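Local coordinates for protein laccase (Botrytis aclada, PDB 3SQR) that oxidises phenolic substrates with reduction of dioxygen to water as a glycosylated multicopper oxidase, and probably acts in lignin degradation and detoxification, at residues T80-T85 with Q203-E208; A321-I326 with S353-T358. All blocks are in the same frame, centred on the assembly; numbering follows the deposited sequence.

Interaction 1: T80-T85 with Q203-E208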
ATOM      1  N   THR A  80     -18.576   9.403 -10.512  1.00 24.02           N
ATOM      2  CA  THR A  80     -18.050  10.336 -11.455  1.00 25.25           C
ATOM      3  C   THR A  80     -16.987  11.186 -10.811  1.00 24.97           C
ATOM      4  O   THR A  80     -17.214  12.342 -10.476  1.00 25.80           O
ATOM      5  CB  THR A  80     -19.177  11.250 -12.024  1.00 26.53           C
ATOM      6  OG1 THR A  80     -20.250  10.425 -12.424  1.00 27.12           O
ATOM      7  CG2 THR A  80     -18.660  12.058 -13.194  1.00 27.39           C
ATOM      8  N   PRO A  81     -15.736  10.659 -10.742  1.00 23.75           N
ATOM      9  CA  PRO A  81     -14.685  11.344  -9.969  1.00 24.19           C
ATOM     10  C   PRO A  81     -14.019  12.439 -10.718  1.00 23.03           C
ATOM     11  O   PRO A  81     -13.453  13.335 -10.107  1.00 26.03           O
ATOM     12  CB  PRO A  81     -13.690  10.222  -9.662  1.00 23.44           C
ATOM     13  CG  PRO A  81     -13.981   9.176 -10.729  1.00 25.12           C
ATOM     14  CD  PRO A  81     -15.411   9.248 -11.003  1.00 25.47           C
ATOM     15  N   ASP A  82     -14.089  12.356 -12.060  1.00 24.71           N
ATOM     16  CA  ASP A  82     -13.346  13.235 -12.967  1.00 24.91           C
ATOM     17  C   ASP A  82     -14.168  13.658 -14.171  1.00 26.01           C
ATOM     18  O   ASP A  82     -13.594  13.978 -15.204  1.00 27.54           O
ATOM     19  CB  ASP A  82     -12.046  12.573 -13.463  1.00 23.74           C
ATOM     20  CG  ASP A  82     -12.302  11.334 -14.278  1.00 23.63           C
ATOM     21  OD1 ASP A  82     -13.449  10.883 -14.348  1.00 23.09           O
ATOM     22  OD2 ASP A  82     -11.375  10.722 -14.832  1.00 27.83           O
ATOM     23  N   GLY A  83     -15.478  13.720 -14.008  1.00 27.25           N
ATOM     24  CA  GLY A  83     -16.370  14.035 -15.123  1.00 28.51           C
ATOM     25  C   GLY A  83     -16.657  12.857 -16.017  1.00 28.52           C
ATOM     26  O   GLY A  83     -17.342  13.035 -17.007  1.00 29.95           O
ATOM     27  N   TYR A  84     -16.122  11.661 -15.727  1.00 28.99           N
ATOM     28  CA  TYR A  84     -16.466  10.463 -16.435  1.00 27.33           C
ATOM     29  C   TYR A  84     -17.124   9.459 -15.539  1.00 27.71           C
ATOM     30  O   TYR A  84     -16.571   9.016 -14.521  1.00 27.62           O
ATOM     31  CB  TYR A  84     -15.195   9.810 -17.085  1.00 27.53           C
ATOM     32  CG  TYR A  84     -15.556   8.764 -18.098  1.00 25.83           C
ATOM     33  CD1 TYR A  84     -15.967   7.511 -17.705  1.00 25.94           C
ATOM     34  CD2 TYR A  84     -15.557   9.064 -19.493  1.00 25.56           C
ATOM     35  CE1 TYR A  84     -16.322   6.574 -18.587  1.00 29.93           C
ATOM     36  CE2 TYR A  84     -15.995   8.096 -20.412  1.00 28.12           C
ATOM     37  CZ  TYR A  84     -16.345   6.869 -19.966  1.00 26.39           C
ATOM     38  OH  TYR A  84     -16.815   5.834 -20.742  1.00 30.89           O
ATOM     39  N   THR A  85     -18.312   9.018 -15.914  1.00 27.08           N
ATOM     40  CA  THR A  85     -19.118   8.183 -15.081  1.00 26.92           C
ATOM     41  C   THR A  85     -18.816   6.741 -15.393  1.00 27.59           C
ATOM     42  O   THR A  85     -18.814   6.311 -16.578  1.00 28.80           O
ATOM     43  CB  THR A  85     -20.655   8.464 -15.289  1.00 26.83           C
ATOM     44  OG1 THR A  85     -20.900   9.865 -15.032  1.00 27.32           O
ATOM     45  CG2 THR A  85     -21.452   7.639 -14.424  1.00 28.33           C
ATOM     46  N   GLN A 203      -3.219   8.365  -7.672  1.00 22.79           N
ATOM     47  CA  GLN A 203      -3.470   7.145  -8.419  1.00 22.13           C
ATOM     48  C   GLN A 203      -3.684   7.441  -9.889  1.00 24.04           C
ATOM     49  O   GLN A 203      -3.988   8.553 -10.293  1.00 23.64           O
ATOM     50  CB  GLN A 203      -4.699   6.429  -7.884  1.00 23.42           C
ATOM     51  CG  GLN A 203      -5.951   7.271  -8.015  1.00 23.12           C
ATOM     52  CD  GLN A 203      -7.160   6.700  -7.340  1.00 24.73           C
ATOM     53  OE1 GLN A 203      -7.707   7.288  -6.437  1.00 25.15           O
ATOM     54  NE2 GLN A 203      -7.659   5.584  -7.864  1.00 23.48           N
ATOM     55  N   ASP A 204      -3.490   6.397 -10.666  1.00 22.84           N
ATOM     56  CA  ASP A 204      -4.025   6.301 -12.016  1.00 22.98           C
ATOM     57  C   ASP A 204      -5.529   6.098 -11.861  1.00 23.44           C
ATOM     58  O   ASP A 204      -6.027   5.824 -10.754  1.00 22.44           O
ATOM     59  CB  ASP A 204      -3.365   5.162 -12.840  1.00 22.93           C
ATOM     60  CG  ASP A 204      -3.169   3.874 -12.067  1.00 25.59           C
ATOM     61  OD1 ASP A 204      -3.914   3.613 -11.085  1.00 23.66           O
ATOM     62  OD2 ASP A 204      -2.258   3.104 -12.457  1.00 26.07           O
ATOM     63  N   TRP A 205      -6.251   6.211 -12.960  1.00 24.08           N
ATOM     64  CA  TRP A 205      -7.675   5.956 -12.905  1.00 24.84           C
ATOM     65  C   TRP A 205      -8.189   5.630 -14.271  1.00 24.45           C
ATOM     66  O   TRP A 205      -8.066   6.466 -15.191  1.00 24.83           O
ATOM     67  CB  TRP A 205      -8.398   7.195 -12.388  1.00 25.83           C
ATOM     68  CG  TRP A 205      -9.836   6.973 -12.226  1.00 24.28           C
ATOM     69  CD1 TRP A 205     -10.845   7.601 -12.910  1.00 26.69           C
ATOM     70  CD2 TRP A 205     -10.471   6.080 -11.314  1.00 26.04           C
ATOM     71  NE1 TRP A 205     -12.065   7.111 -12.502  1.00 24.72           N
ATOM     72  CE2 TRP A 205     -11.878   6.179 -11.523  1.00 25.00           C
ATOM     73  CE3 TRP A 205     -10.013   5.179 -10.362  1.00 26.58           C
ATOM     74  CZ2 TRP A 205     -12.778   5.431 -10.806  1.00 24.18           C
ATOM     75  CZ3 TRP A 205     -10.917   4.417  -9.661  1.00 26.27           C
ATOM     76  CH2 TRP A 205     -12.305   4.571  -9.873  1.00 25.97           C
ATOM     77  N   ALA A 206      -8.725   4.417 -14.416  1.00 23.83           N
ATOM     78  CA  ALA A 206      -9.259   3.987 -15.689  1.00 24.22           C
ATOM     79  C   ALA A 206     -10.652   4.592 -15.876  1.00 26.30           C
ATOM     80  O   ALA A 206     -11.280   4.982 -14.888  1.00 24.11           O
ATOM     81  CB  ALA A 206      -9.351   2.472 -15.739  1.00 23.19           C
ATOM     82  N   HIS A 207     -11.123   4.637 -17.134  1.00 25.07           N
ATOM     83  CA  HIS A 207     -12.540   4.982 -17.397  1.00 26.03           C
ATOM     84  C   HIS A 207     -13.360   3.799 -17.718  1.00 27.16           C
ATOM     85  O   HIS A 207     -14.399   3.925 -18.403  1.00 27.92           O
ATOM     86  CB  HIS A 207     -12.647   6.053 -18.471  1.00 24.83           C
ATOM     87  CG  HIS A 207     -12.255   7.396 -17.975  1.00 25.00           C
ATOM     88  ND1 HIS A 207     -12.128   8.482 -18.809  1.00 24.93           N
ATOM     89  CD2 HIS A 207     -11.985   7.842 -16.724  1.00 24.71           C
ATOM     90  CE1 HIS A 207     -11.776   9.530 -18.096  1.00 24.22           C
ATOM     91  NE2 HIS A 207     -11.676   9.163 -16.820  1.00 27.14           N
ATOM     92  N   GLU A 208     -12.967   2.634 -17.154  1.00 27.03           N
ATOM     93  CA  GLU A 208     -13.701   1.417 -17.192  1.00 27.94           C
ATOM     94  C   GLU A 208     -13.130   0.518 -16.084  1.00 28.86           C
ATOM     95  O   GLU A 208     -12.066   0.779 -15.578  1.00 27.80           O
ATOM     96  CB  GLU A 208     -13.553   0.752 -18.544  1.00 29.53           C
ATOM     97  CG  GLU A 208     -12.083   0.440 -18.942  1.00 29.45           C
ATOM     98  CD  GLU A 208     -11.246   1.654 -19.360  1.00 31.04           C
ATOM     99  OE1 GLU A 208     -11.828   2.528 -20.014  1.00 32.10           O
ATOM    100  OE2 GLU A 208      -9.997   1.725 -19.067  1.00 31.14           O
TER
HETATM  101  O   HOH W   1     -13.970   8.250 -14.149  1.00 26.20           O
HETATM  102  O   HOH W   2     -14.468   4.197 -21.333  0.50 30.30           O
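Tyr84 and His207 face each other where the loop 80-85 passes the end of the strand that enters 203-208, their CA atoms 6.8 Å apart. At Asp82 and Trp205 the CA separation widens to 9.2 Å, so the backbones do not pair and side chains bridge the interval. The rings of Tyr84 and His207 form an offset stack, with planes only 6° apart and centroids 4.3 Å apart. The offset sets each CB against the other ring: Tyr84 CB lies over the centre of the imidazole, while His207 CB sits above the tyrosine face, displaced toward its rim.

Asp82 and His207 meet tip to tip. NE2 of His207 donates to Asp82 OD2 on the syn side of the carboxylate at 2.5 Å, a short and nearly straight bond (167°) that stays close to the imidazole plane although the two flat groups stand 81° apart. Such proximity to a carboxylate would be expected to favour a protonated imidazole. With CG between its backbone N and carbonyl carbon, Asp82 also closes an Asx turn, Tyr84 N donating to OD1 at 3.1 Å from above the carboxylate plane. Water 1 ties this turn to the indole: it donates to Asp82 OD1 and Tyr84 O and accepts from Trp205 NE1 at 2.8 Å. Pro81 CG approaches the same NE1 to 3.3 Å. A second water joins Tyr84 OH to His207 O, and the hydroxyl has a further partner in Asp243.

The contact joins the turn between strands 67-79 and 86-91 to the end of strand 195-205, and so two cupredoxin-like domains. Neighbouring strand 227-230 contributes Asn227, which bonds Asp82 OD2, and Leu229, which packs on Pro81 and Trp205.

Interaction 2: A321-I326 with S353-T358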
ATOM      1  N   ALA A 321       1.110  34.473  -1.084  1.00 36.52           N
ATOM      2  CA  ALA A 321      -0.247  33.999  -1.233  1.00 36.52           C
ATOM      3  C   ALA A 321      -0.648  33.980  -2.705  1.00 37.47           C
ATOM      4  O   ALA A 321      -0.690  35.002  -3.389  1.00 38.31           O
ATOM      5  CB  ALA A 321      -1.247  34.807  -0.416  1.00 36.49           C
ATOM      6  N   ASP A 322      -0.941  32.795  -3.199  1.00 34.90           N
ATOM      7  CA  ASP A 322      -1.223  32.605  -4.588  1.00 35.07           C
ATOM      8  C   ASP A 322      -1.711  31.144  -4.703  1.00 34.91           C
ATOM      9  O   ASP A 322      -1.681  30.390  -3.703  1.00 32.42           O
ATOM     10  CB  ASP A 322       0.039  32.763  -5.435  1.00 35.05           C
ATOM     11  CG  ASP A 322      -0.259  33.247  -6.882  1.00 37.75           C
ATOM     12  OD1 ASP A 322      -1.415  33.164  -7.366  1.00 36.57           O
ATOM     13  OD2 ASP A 322       0.704  33.686  -7.529  1.00 43.18           O
ATOM     14  N   ASN A 323      -2.129  30.813  -5.918  1.00 33.96           N
ATOM     15  CA  ASN A 323      -2.418  29.449  -6.345  1.00 33.51           C
ATOM     16  C   ASN A 323      -1.142  28.796  -6.823  1.00 32.85           C
ATOM     17  O   ASN A 323      -0.326  29.385  -7.545  1.00 33.87           O
ATOM     18  CB  ASN A 323      -3.444  29.509  -7.466  1.00 33.32           C
ATOM     19  CG  ASN A 323      -4.636  30.284  -7.073  1.00 33.03           C
ATOM     20  OD1 ASN A 323      -5.148  30.097  -5.980  1.00 30.83           O
ATOM     21  ND2 ASN A 323      -5.045  31.246  -7.911  1.00 34.66           N
ATOM     22  N   TYR A 324      -0.928  27.542  -6.439  1.00 31.14           N
ATOM     23  CA  TYR A 324       0.270  26.842  -6.827  1.00 30.21           C
ATOM     24  C   TYR A 324      -0.162  25.475  -7.328  1.00 30.53           C
ATOM     25  O   TYR A 324      -1.170  24.889  -6.811  1.00 28.87           O
ATOM     26  CB  TYR A 324       1.226  26.675  -5.638  1.00 30.35           C
ATOM     27  CG  TYR A 324       1.779  27.962  -5.145  1.00 32.63           C
ATOM     28  CD1 TYR A 324       1.112  28.693  -4.231  1.00 32.27           C
ATOM     29  CD2 TYR A 324       2.987  28.457  -5.656  1.00 35.91           C
ATOM     30  CE1 TYR A 324       1.647  29.941  -3.787  1.00 36.27           C
ATOM     31  CE2 TYR A 324       3.522  29.697  -5.231  1.00 36.37           C
ATOM     32  CZ  TYR A 324       2.844  30.407  -4.292  1.00 36.85           C
ATOM     33  OH  TYR A 324       3.335  31.615  -3.844  1.00 38.05           O
ATOM     34  N   TRP A 325       0.537  25.011  -8.351  1.00 30.10           N
ATOM     35  CA  TRP A 325       0.282  23.664  -8.821  1.00 31.37           C
ATOM     36  C   TRP A 325       0.765  22.641  -7.801  1.00 29.36           C
ATOM     37  O   TRP A 325       1.883  22.745  -7.243  1.00 29.69           O
ATOM     38  CB  TRP A 325       0.994  23.377 -10.116  1.00 31.43           C
ATOM     39  CG  TRP A 325       0.321  23.948 -11.260  1.00 38.31           C
ATOM     40  CD1 TRP A 325       0.798  24.923 -12.066  1.00 40.62           C
ATOM     41  CD2 TRP A 325      -0.992  23.599 -11.739  1.00 40.66           C
ATOM     42  NE1 TRP A 325      -0.129  25.196 -13.060  1.00 46.97           N
ATOM     43  CE2 TRP A 325      -1.249  24.418 -12.864  1.00 45.80           C
ATOM     44  CE3 TRP A 325      -1.966  22.674 -11.326  1.00 41.83           C
ATOM     45  CZ2 TRP A 325      -2.477  24.359 -13.589  1.00 45.91           C
ATOM     46  CZ3 TRP A 325      -3.174  22.601 -12.023  1.00 44.29           C
ATOM     47  CH2 TRP A 325      -3.419  23.447 -13.162  1.00 45.80           C
ATOM     48  N   ILE A 326      -0.065  21.617  -7.614  1.00 28.30           N
ATOM     49  CA  ILE A 326       0.338  20.406  -6.844  1.00 27.31           C
ATOM     50  C   ILE A 326       0.594  19.380  -7.907  1.00 26.62           C
ATOM     51  O   ILE A 326      -0.267  19.090  -8.733  1.00 27.35           O
ATOM     52  CB  ILE A 326      -0.688  19.924  -5.790  1.00 26.81           C
ATOM     53  CG1 ILE A 326      -1.030  21.029  -4.735  1.00 27.35           C
ATOM     54  CG2 ILE A 326      -0.173  18.586  -5.107  1.00 25.35           C
ATOM     55  CD1 ILE A 326      -2.302  20.691  -3.904  1.00 26.28           C
ATOM     56  N   SER A 353     -10.255  32.192  -4.697  1.00 41.16           N
ATOM     57  CA  SER A 353      -9.696  32.213  -6.036  1.00 41.12           C
ATOM     58  C   SER A 353     -10.254  31.010  -6.795  1.00 42.32           C
ATOM     59  O   SER A 353     -10.384  29.895  -6.252  1.00 42.91           O
ATOM     60  CB  SER A 353      -8.175  32.162  -6.044  1.00 40.77           C
ATOM     61  OG  SER A 353      -7.675  32.367  -7.365  1.00 38.48           O
ATOM     62  N   ILE A 354     -10.591  31.257  -8.046  1.00 42.47           N
ATOM     63  CA  ILE A 354     -10.994  30.225  -8.973  1.00 43.10           C
ATOM     64  C   ILE A 354      -9.988  30.099 -10.117  1.00 42.21           C
ATOM     65  O   ILE A 354     -10.169  29.285 -10.996  1.00 43.47           O
ATOM     66  CB  ILE A 354     -12.379  30.499  -9.519  1.00 44.13           C
ATOM     67  CG1 ILE A 354     -12.480  31.982  -9.998  1.00 46.34           C
ATOM     68  CG2 ILE A 354     -13.403  30.162  -8.443  1.00 44.13           C
ATOM     69  CD1 ILE A 354     -13.550  32.215 -11.041  1.00 48.34           C
ATOM     70  N   ALA A 355      -8.911  30.884 -10.075  1.00 42.04           N
ATOM     71  CA  ALA A 355      -7.839  30.860 -11.087  1.00 41.17           C
ATOM     72  C   ALA A 355      -6.979  29.599 -11.056  1.00 40.83           C
ATOM     73  O   ALA A 355      -6.563  29.143  -9.994  1.00 40.75           O
ATOM     74  CB  ALA A 355      -6.936  32.068 -10.911  1.00 40.14           C
ATOM     75  N   ASN A 356      -6.641  29.093 -12.231  1.00 40.58           N
ATOM     76  CA  ASN A 356      -5.596  28.084 -12.298  1.00 40.73           C
ATOM     77  C   ASN A 356      -4.244  28.662 -11.895  1.00 40.38           C
ATOM     78  O   ASN A 356      -3.936  29.812 -12.186  1.00 39.97           O
ATOM     79  CB  ASN A 356      -5.491  27.472 -13.690  1.00 41.03           C
ATOM     80  CG  ASN A 356      -6.520  26.393 -13.947  1.00 42.64           C
ATOM     81  OD1 ASN A 356      -6.681  25.995 -15.091  1.00 49.39           O
ATOM     82  ND2 ASN A 356      -7.219  25.913 -12.920  1.00 43.34           N
ATOM     83  N   PRO A 357      -3.418  27.862 -11.219  1.00 39.77           N
ATOM     84  CA  PRO A 357      -2.099  28.322 -10.885  1.00 39.52           C
ATOM     85  C   PRO A 357      -1.285  28.577 -12.115  1.00 39.35           C
ATOM     86  O   PRO A 357      -1.438  27.894 -13.106  1.00 39.33           O
ATOM     87  CB  PRO A 357      -1.475  27.140 -10.105  1.00 38.69           C
ATOM     88  CG  PRO A 357      -2.576  26.328  -9.730  1.00 37.89           C
ATOM     89  CD  PRO A 357      -3.627  26.481 -10.760  1.00 40.12           C
ATOM     90  N   THR A 358      -0.364  29.514 -12.002  1.00 39.66           N
ATOM     91  CA  THR A 358       0.605  29.749 -13.053  1.00 39.84           C
ATOM     92  C   THR A 358       2.017  29.529 -12.534  1.00 39.66           C
ATOM     93  O   THR A 358       2.960  30.033 -13.111  1.00 39.88           O
ATOM     94  CB  THR A 358       0.444  31.179 -13.651  1.00 39.43           C
ATOM     95  OG1 THR A 358       0.480  32.187 -12.615  1.00 40.71           O
ATOM     96  CG2 THR A 358      -0.842  31.242 -14.412  1.00 39.40           C
TER
HETATM   97  O   HOH W   3      -3.285  31.852 -10.287  1.00 39.62           O
HETATM   98  O   HOH W   4      -0.214  31.060  -9.600  1.00 44.03           O
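Pro357, Asn323 and Trp325 account for most of the surface buried between 321-326 and 353-358. The backbones come nearest at Asn323 and Pro357, whose CA atoms are 4.7 Å apart. Pro357 lies against one face of the indole of Trp325, the two side chains crossing at about a right angle. Its CB stands 3.6 Å from the centroid of the five-membered ring and only 5° off the normal, which is CH-pi geometry; CG lies over the middle of the whole indole, and CD reaches CZ2 at 3.7 Å. The same CB also rests against the strand backbone, 3.5 Å from Tyr324 C.

Asn323 works by polarity instead. Its ND2 donates to Ser353 OG at 2.9 Å with an angle of 156°, the hydroxyl oxygen lying near the amide plane. The same nitrogen donates to water 3, which passes a bond on to Asn356 O. The OD1 branch has a weak bond from Arg348, a residue of strand 344-348 that also donates to Ala355 O. Water 4 donates to Asn323 O at 2.7 Å and accepts from Thr358 N, thereby linking the two backbones.

Apolar and polar grips therefore divide the work. A rigid proline ring meets the aromatic face over several carbons, while a single direct hydrogen bond and two bridging waters satisfy amide and backbone groups. This chemistry implies that the loop leaving strand 344-348 is fastened to strand 323-327 by side-chain packing, one side-chain hydrogen bond and water bridges, rather than as an added strand of the sheet.

Interaction 1 is buried and joins the first two cupredoxin-like domains; interaction 2 is only partly buried, lies farther from the centre of the chain, and fastens a nearby loop to a strand 27 residues earlier. Their centres are 23 Å apart and their nearest atoms about 11 Å, so the two do not touch. They share no strand: 195-205 and 323-327 belong to different sheets. Both combine an aromatic face with bridging waters, yet the chemistry differs with place. The buried contact uses ring stacking and a histidine-carboxylate bond, whereas 321-326 with 353-358 relies on proline-tryptophan packing and an uncharged amide-hydroxyl bond.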